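Local structure of uncharacterized protein Tm1382 (Thermotoga maritima, 3E57) at residues G112-P115 / R116-F119. The protein is of unknown function but carries a Nudix domain and is probably a hydrolase of substrates with a nucleoside diphosphate linked to another moiety. Sequence-based numbering, arbitrary orientation.
Sequences GATP and REAF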
ATOM      1  N   GLY B 112      -9.040  27.870   8.467  1.00 37.11           N
ATOM      2  CA  GLY B 112      -9.346  28.649   7.272  1.00 37.11           C
ATOM      3  C   GLY B 112     -10.810  28.716   6.877  1.00 37.16           C
ATOM      4  O   GLY B 112     -11.653  27.985   7.410  1.00 37.15           O
ATOM      5  N   ALA B 113     -11.094  29.605   5.926  1.00 37.27           N
ATOM      6  CA  ALA B 113     -12.460  29.906   5.480  1.00 37.16           C
ATOM      7  C   ALA B 113     -13.033  28.842   4.539  1.00 37.31           C
ATOM      8  O   ALA B 113     -14.253  28.774   4.335  1.00 37.48           O
ATOM      9  CB  ALA B 113     -12.492  31.270   4.799  1.00 37.27           C
ATOM     10  N   THR B 114     -12.148  28.037   3.952  1.00 36.71           N
ATOM     11  CA  THR B 114     -12.529  26.935   3.065  1.00 36.41           C
ATOM     12  C   THR B 114     -11.649  25.731   3.391  1.00 36.13           C
ATOM     13  O   THR B 114     -10.572  25.902   3.963  1.00 35.94           O
ATOM     14  CB  THR B 114     -12.307  27.297   1.580  1.00 36.37           C
ATOM     15  OG1 THR B 114     -10.919  27.600   1.358  1.00 35.42           O
ATOM     16  CG2 THR B 114     -13.177  28.497   1.168  1.00 36.33           C
ATOM     17  N   PRO B 115     -12.099  24.511   3.027  1.00 36.06           N
ATOM     18  CA  PRO B 115     -11.318  23.281   3.207  1.00 35.92           C
ATOM     19  C   PRO B 115      -9.863  23.367   2.733  1.00 35.64           C
ATOM     20  O   PRO B 115      -8.958  22.884   3.418  1.00 35.21           O
ATOM     21  CB  PRO B 115     -12.083  22.265   2.354  1.00 35.83           C
ATOM     22  CG  PRO B 115     -13.475  22.720   2.387  1.00 36.16           C
ATOM     23  CD  PRO B 115     -13.420  24.222   2.433  1.00 36.26           C
ATOM     24  N   ARG B 116      -9.654  23.960   1.563  1.00 35.64           N
ATOM     25  CA  ARG B 116      -8.319  24.118   0.998  1.00 35.77           C
ATOM     26  C   ARG B 116      -7.465  25.057   1.839  1.00 35.68           C
ATOM     27  O   ARG B 116      -6.321  24.747   2.160  1.00 34.86           O
ATOM     28  CB  ARG B 116      -8.433  24.650  -0.422  1.00 35.95           C
ATOM     29  CG  ARG B 116      -7.126  24.994  -1.084  1.00 36.22           C
ATOM     30  CD  ARG B 116      -7.338  26.011  -2.172  1.00 37.20           C
ATOM     31  NE  ARG B 116      -6.316  25.891  -3.197  1.00 39.01           N
ATOM     32  CZ  ARG B 116      -6.399  25.100  -4.264  1.00 38.05           C
ATOM     33  NH1 ARG B 116      -7.480  24.360  -4.505  1.00 38.97           N
ATOM     34  NH2 ARG B 116      -5.395  25.079  -5.115  1.00 38.39           N
ATOM     35  N   GLU B 117      -8.032  26.212   2.183  1.00 35.52           N
ATOM     36  CA  GLU B 117      -7.341  27.193   3.004  1.00 35.60           C
ATOM     37  C   GLU B 117      -7.050  26.643   4.400  1.00 34.98           C
ATOM     38  O   GLU B 117      -5.960  26.855   4.932  1.00 34.81           O
ATOM     39  CB  GLU B 117      -8.182  28.471   3.109  1.00 35.72           C
ATOM     40  CG  GLU B 117      -7.518  29.615   3.860  1.00 36.54           C
ATOM     41  CD  GLU B 117      -8.490  30.730   4.193  1.00 37.48           C
ATOM     42  OE1 GLU B 117      -9.581  30.769   3.579  1.00 40.96           O
ATOM     43  OE2 GLU B 117      -8.175  31.559   5.079  1.00 40.16           O
ATOM     44  N   ALA B 118      -8.029  25.953   4.991  1.00 34.57           N
ATOM     45  CA  ALA B 118      -7.870  25.364   6.324  1.00 34.43           C
ATOM     46  C   ALA B 118      -6.799  24.282   6.289  1.00 34.19           C
ATOM     47  O   ALA B 118      -5.987  24.184   7.206  1.00 33.97           O
ATOM     48  CB  ALA B 118      -9.189  24.778   6.834  1.00 34.05           C
ATOM     49  N   PHE B 119      -6.808  23.485   5.221  1.00 34.31           N
ATOM     50  CA  PHE B 119      -5.821  22.417   5.035  1.00 34.60           C
ATOM     51  C   PHE B 119      -4.412  22.992   5.018  1.00 34.80           C
ATOM     52  O   PHE B 119      -3.551  22.563   5.785  1.00 34.62           O
ATOM     53  CB  PHE B 119      -6.076  21.642   3.741  1.00 34.37           C
ATOM     54  CG  PHE B 119      -5.074  20.535   3.494  1.00 33.89           C
ATOM     55  CD1 PHE B 119      -5.310  19.249   3.955  1.00 33.99           C
ATOM     56  CD2 PHE B 119      -3.888  20.795   2.819  1.00 33.43           C
ATOM     57  CE1 PHE B 119      -4.383  18.235   3.741  1.00 33.87           C
ATOM     58  CE2 PHE B 119      -2.949  19.793   2.605  1.00 34.51           C
ATOM     59  CZ  PHE B 119      -3.205  18.502   3.062  1.00 33.79           C
TER
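Glu117 lays its side chain back over the turn that leads into its own helix, CG and CD passing beside Gly112 and Ala113. With CG anti to the backbone N (chi1 -176°) and the chain extended beyond it, the carboxylate reaches the last residues of the loop before the helix, where OE1 accepts a weak, bent bond from Ala113 N at 3.0 Å, one residue before the cap. Thr114 is the N-cap: its OG1, turned between its own N and carbonyl carbon (chi1 60°), takes a long, weak bond from Glu117 N at 3.3 Å. The two side chains cross at about a right angle, with OG1 3.4 Å from Glu117 CB. A short threonine hydroxyl suits a helix start, where first-turn N-H groups lack earlier carbonyls. The regular helical pattern begins with Ala118 N to Thr114 O, 2.7 Å and almost straight, and continues with Phe119 N to Pro115 O. Proline fits the first turn because its missing N-H costs no helical bond there. Gly112 CA lies 3.7 Å from Ala118 CA, and a CB on Gly112 would run into the backbone of Glu117 and Ala118; the small Ala118 CB fits, 3.5 Å from Gly112 N. From this first turn Arg116 reaches out to a salt bridge with Glu42, while Asp49 accepts from its backbone N. The turn thus opens helix 115-130, which probably corresponds to the Nudix-box helix, against helix 41-51; Phe119 packs edge-to-face with Phe44 and reaches Ala158 and Phe160 on strand 155-163.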